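Local atomic coordinates of probable exosome complex exonuclease 2 (Methanothermobacter thermautotrophicus, PDB entry 2WNR), a protein that probably serves as the non-catalytic Rrp42 subunit of the archaeal exosome ring, helping to shape the active site of its partner Rrp41 in RNA degradation. Residues T197-I201 with I216-R220; I37-T41 with Y264-M269. All blocks are in the same frame, centred on the assembly; numbering follows the deposited sequence.

Interaction 1. Residues T197-I201 with I216-R220; sequences TFAKI and ILTAR
Residues 197-201 form the end of an extended strand. Residues 216-220 approach it antiparallel, as a loop that leads into strand 219-226. The end-to-end directions of the touching parts are 144° apart. Ala199 and Arg220 form a non-hydrogen-bonded antiparallel pair with CA atoms 4.3 Å apart. Lys200 provides both backbone hydrogen bonds of the contact. Its N donates to Ala219 O at 2.7 Å, and its O accepts from Thr218 N at 2.8 Å. Further backbone hydrogen bonds join Phe198 to Ile221, Ala199 to Val206, Thr218 to Gly240 and Arg220 to Gly237. Between Phe198 O and Arg220 CA there is a CA-H...O contact of 3.1 Å. Apolar side chains continue the contact: Leu217, with both chi angles p, sets CD2 3.7 Å from Ala199 CB, and Ile201 CG2 lies 3.8 Å from Ile216 CD1. The charged ends of Lys200 and Arg220 find partners elsewhere. Lys200, with chi1 t and chi2 p, leads NZ away to a salt bridge with Asp246. Arg220, with chi1 p, forms one with Glu106. Thr197 OG1 hydrogen-bonds to Asp152 and Ser222. This is antiparallel pairing of the two inner strands of the sheet in the second 3' exoribonuclease family domain, where 219-226 is only just beginning. Strand 204-207 flanks 193-201, and strand 231-237 flanks 219-226. Ile201 and Ile216 pack on helix 11-21, while Phe198 rests on helix 244-268.

Interaction 2. Residues I37-T41 with Y264-M269; sequences ISIET and YLDKSM
This is a strand-on-helix packing in the RNase PH fold, where the C-terminal end of helix 244-268 lies against strand 37-41 of the mixed sheet that also contains strand 49-55. The strand is extended, and residues 264 onward are the last part of the helix. Their axes come within 8.9 Å and cross at -45°. Ile39 and Ser268 have the nearest CA atoms, 6.4 Å apart. Ile37, Ile39 and Thr41 point their CB atoms toward the helix. Ser38 and Glu40 point away and belong to the other side of the strand. Ile37 and Ile39 are both mt rotamers. Ile39 is the most covered residue: its CD1 sits 3.8 Å from Tyr264 CD2, at the ring edge, and its CG2 is 4.3 Å from Leu265 CD1. Leu265 is a tp rotamer whose end comes nearer to the strand and also packs on helix 150-164. Ile37 CG2 meets Tyr264 CE2 at 4.0 Å. Ser268, with chi1 m, turns OG back to Tyr264 O at 3.1 Å, a side-chain hydrogen bond within the helix, and its CB lies 4.1 Å from Ile39 CB. At the far end Met269 folds its CE to 3.7 Å from Thr41 CG2. The chi1 t rotamer of Tyr264 reaches the start of the strand, where its OH donates a 2.7 Å hydrogen bond to Ile37 O.

In the fold
The two contacts lie in different sheets of one chain. Interaction 1 is backbone pairing within a sheet, and interaction 2 is a helix packed on the face of strand 37-41 that carries Ile37, Ile39 and Thr41. Their centres are 27 Å apart and their nearest atoms about 10 Å. Helix 244-268 connects them: Ala250, Ile253 and Ala254 pack on Phe198, and its C-terminal end forms interaction 2. Helix 150-164 also reaches both, through Phe151 near Arg220 and Val159 and Ala160 near Leu265. Arg220 packs on a basic side chain of the Rrp41 chain, consistent with the predicted role of non-catalytic Rrp42 in structuring the Rrp41 active site. No other chain touches interaction 2.

Interaction 1. Residues T197-I201 with I216-R220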
# COMPACT_ATOMS: atom_id res chain seq x y z
N THR A 197 -16.02 -12.57 27.77
CA THR A 197 -15.52 -11.21 27.93
C THR A 197 -16.31 -10.51 29.02
O THR A 197 -17.54 -10.54 29.03
CB THR A 197 -15.62 -10.40 26.63
OG1 THR A 197 -14.78 -11.00 25.63
CG2 THR A 197 -15.14 -8.98 26.83
N PHE A 198 -15.58 -9.88 29.94
CA PHE A 198 -16.16 -9.14 31.06
C PHE A 198 -15.82 -7.67 30.95
O PHE A 198 -14.76 -7.32 30.45
CB PHE A 198 -15.61 -9.68 32.38
CG PHE A 198 -15.86 -11.13 32.60
CD1 PHE A 198 -16.91 -11.55 33.39
CD2 PHE A 198 -15.04 -12.09 32.01
CE1 PHE A 198 -17.14 -12.91 33.60
CE2 PHE A 198 -15.27 -13.45 32.20
CZ PHE A 198 -16.31 -13.86 33.00
N ALA A 199 -16.70 -6.82 31.45
CA ALA A 199 -16.44 -5.39 31.48
C ALA A 199 -16.47 -4.86 32.91
O ALA A 199 -17.42 -5.11 33.64
CB ALA A 199 -17.47 -4.66 30.62
N LYS A 200 -15.41 -4.16 33.30
CA LYS A 200 -15.37 -3.48 34.60
C LYS A 200 -16.15 -2.18 34.54
O LYS A 200 -15.76 -1.23 33.85
CB LYS A 200 -13.93 -3.22 35.04
CG LYS A 200 -13.78 -2.43 36.35
CD LYS A 200 -13.89 -3.32 37.58
CE LYS A 200 -13.68 -2.51 38.86
NZ LYS A 200 -12.28 -2.07 39.07
N ILE A 201 -17.27 -2.15 35.25
CA ILE A 201 -18.08 -0.95 35.40
C ILE A 201 -18.29 -0.78 36.89
O ILE A 201 -18.62 -1.75 37.59
CB ILE A 201 -19.43 -1.06 34.65
CG1 ILE A 201 -19.20 -1.24 33.14
CG2 ILE A 201 -20.27 0.20 34.88
CD1 ILE A 201 -20.31 -1.96 32.40
N ILE A 216 -18.80 2.89 28.25
CA ILE A 216 -18.53 3.50 29.55
C ILE A 216 -17.65 2.69 30.48
O ILE A 216 -17.29 3.17 31.57
CB ILE A 216 -19.84 3.84 30.29
CG1 ILE A 216 -20.57 2.55 30.67
CG2 ILE A 216 -20.70 4.79 29.46
CD1 ILE A 216 -21.12 2.57 32.06
N LEU A 217 -17.30 1.46 30.08
CA LEU A 217 -16.49 0.57 30.90
C LEU A 217 -15.16 1.23 31.25
O LEU A 217 -14.69 2.09 30.52
CB LEU A 217 -16.27 -0.78 30.21
CG LEU A 217 -15.63 -0.88 28.81
CD1 LEU A 217 -14.16 -0.51 28.81
CD2 LEU A 217 -15.80 -2.28 28.26
N THR A 218 -14.59 0.83 32.38
CA THR A 218 -13.25 1.25 32.78
C THR A 218 -12.23 0.40 32.00
O THR A 218 -11.26 0.92 31.43
CB THR A 218 -13.07 1.08 34.30
OG1 THR A 218 -13.92 2.01 34.99
CG2 THR A 218 -11.61 1.32 34.73
N ALA A 219 -12.47 -0.90 31.98
CA ALA A 219 -11.62 -1.86 31.32
C ALA A 219 -12.42 -3.11 31.04
O ALA A 219 -13.55 -3.27 31.53
CB ALA A 219 -10.46 -2.18 32.18
N ARG A 220 -11.84 -4.01 30.25
CA ARG A 220 -12.49 -5.27 29.90
C ARG A 220 -11.46 -6.37 29.99
O ARG A 220 -10.27 -6.11 29.89
CB ARG A 220 -13.04 -5.21 28.48
CG ARG A 220 -11.95 -4.99 27.42
CD ARG A 220 -12.37 -5.41 26.04
NE ARG A 220 -11.81 -4.48 25.11
CZ ARG A 220 -10.78 -4.56 24.27
NH1 ARG A 220 -10.55 -3.44 23.62
NH2 ARG A 220 -10.02 -5.62 24.03

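Interaction 2. Residues I37-T41 with Y264-M269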
# COMPACT_ATOMS: atom_id res chain seq x y z
N ILE A 37 -28.33 -16.20 22.49
CA ILE A 37 -27.35 -16.62 21.50
C ILE A 37 -28.02 -17.44 20.40
O ILE A 37 -28.87 -18.29 20.67
CB ILE A 37 -26.17 -17.38 22.13
CG1 ILE A 37 -25.38 -16.46 23.07
CG2 ILE A 37 -25.23 -17.92 21.05
CD1 ILE A 37 -24.42 -17.17 23.97
N SER A 38 -27.62 -17.15 19.16
CA SER A 38 -28.17 -17.80 17.99
C SER A 38 -27.00 -18.28 17.13
O SER A 38 -26.12 -17.50 16.78
CB SER A 38 -29.05 -16.80 17.23
OG SER A 38 -29.60 -17.35 16.05
N ILE A 39 -26.98 -19.57 16.80
CA ILE A 39 -25.89 -20.17 16.04
C ILE A 39 -26.41 -20.98 14.85
O ILE A 39 -27.17 -21.95 15.02
CB ILE A 39 -25.04 -21.10 16.93
CG1 ILE A 39 -24.54 -20.35 18.17
CG2 ILE A 39 -23.88 -21.71 16.14
CD1 ILE A 39 -24.08 -21.26 19.31
N GLU A 40 -26.02 -20.57 13.65
CA GLU A 40 -26.31 -21.32 12.43
C GLU A 40 -25.02 -21.70 11.74
O GLU A 40 -24.05 -20.95 11.78
CB GLU A 40 -27.16 -20.50 11.46
CG GLU A 40 -28.45 -19.95 12.03
CD GLU A 40 -29.13 -19.01 11.05
OE1 GLU A 40 -29.84 -19.50 10.14
OE2 GLU A 40 -28.95 -17.77 11.19
N THR A 41 -25.00 -22.87 11.11
CA THR A 41 -23.85 -23.30 10.31
C THR A 41 -24.30 -23.55 8.87
O THR A 41 -25.50 -23.51 8.58
CB THR A 41 -23.15 -24.55 10.91
OG1 THR A 41 -24.04 -25.68 10.91
CG2 THR A 41 -22.66 -24.28 12.33
N TYR A 264 -24.12 -25.73 24.51
CA TYR A 264 -25.07 -24.96 23.70
C TYR A 264 -24.65 -24.97 22.24
O TYR A 264 -25.49 -25.02 21.34
CB TYR A 264 -25.22 -23.52 24.20
CG TYR A 264 -26.34 -22.77 23.52
CD1 TYR A 264 -27.65 -22.85 23.99
CD2 TYR A 264 -26.10 -21.99 22.39
CE1 TYR A 264 -28.69 -22.18 23.36
CE2 TYR A 264 -27.14 -21.31 21.74
CZ TYR A 264 -28.43 -21.41 22.24
OH TYR A 264 -29.46 -20.75 21.61
N LEU A 265 -23.34 -24.89 22.01
CA LEU A 265 -22.79 -25.01 20.66
C LEU A 265 -23.03 -26.41 20.10
O LEU A 265 -23.44 -26.55 18.94
CB LEU A 265 -21.30 -24.64 20.63
CG LEU A 265 -20.47 -24.94 19.37
CD1 LEU A 265 -21.12 -24.44 18.09
CD2 LEU A 265 -19.10 -24.34 19.52
N ASP A 266 -22.78 -27.44 20.92
CA ASP A 266 -22.95 -28.83 20.50
C ASP A 266 -24.40 -29.15 20.12
O ASP A 266 -24.65 -29.90 19.16
CB ASP A 266 -22.47 -29.81 21.58
CG ASP A 266 -20.95 -29.79 21.78
OD1 ASP A 266 -20.22 -29.31 20.88
OD2 ASP A 266 -20.49 -30.27 22.84
N LYS A 267 -25.34 -28.58 20.89
CA LYS A 267 -26.78 -28.80 20.71
C LYS A 267 -27.33 -28.09 19.47
O LYS A 267 -28.24 -28.60 18.81
CB LYS A 267 -27.55 -28.39 21.96
CG LYS A 267 -27.42 -29.38 23.12
CD LYS A 267 -28.05 -28.87 24.41
CE LYS A 267 -28.14 -30.00 25.43
NZ LYS A 267 -29.04 -29.68 26.58
N SER A 268 -26.77 -26.92 19.16
CA SER A 268 -27.16 -26.15 17.97
C SER A 268 -26.68 -26.79 16.66
O SER A 268 -27.12 -26.39 15.58
CB SER A 268 -26.64 -24.71 18.07
OG SER A 268 -27.34 -23.99 19.06
N MET A 269 -25.79 -27.77 16.76
CA MET A 269 -25.23 -28.41 15.57
C MET A 269 -25.80 -29.81 15.34
O MET A 269 -25.54 -30.44 14.31
CB MET A 269 -23.70 -28.44 15.66
CG MET A 269 -23.12 -27.04 15.81
SD MET A 269 -21.40 -26.82 15.33
CE MET A 269 -21.41 -27.49 13.66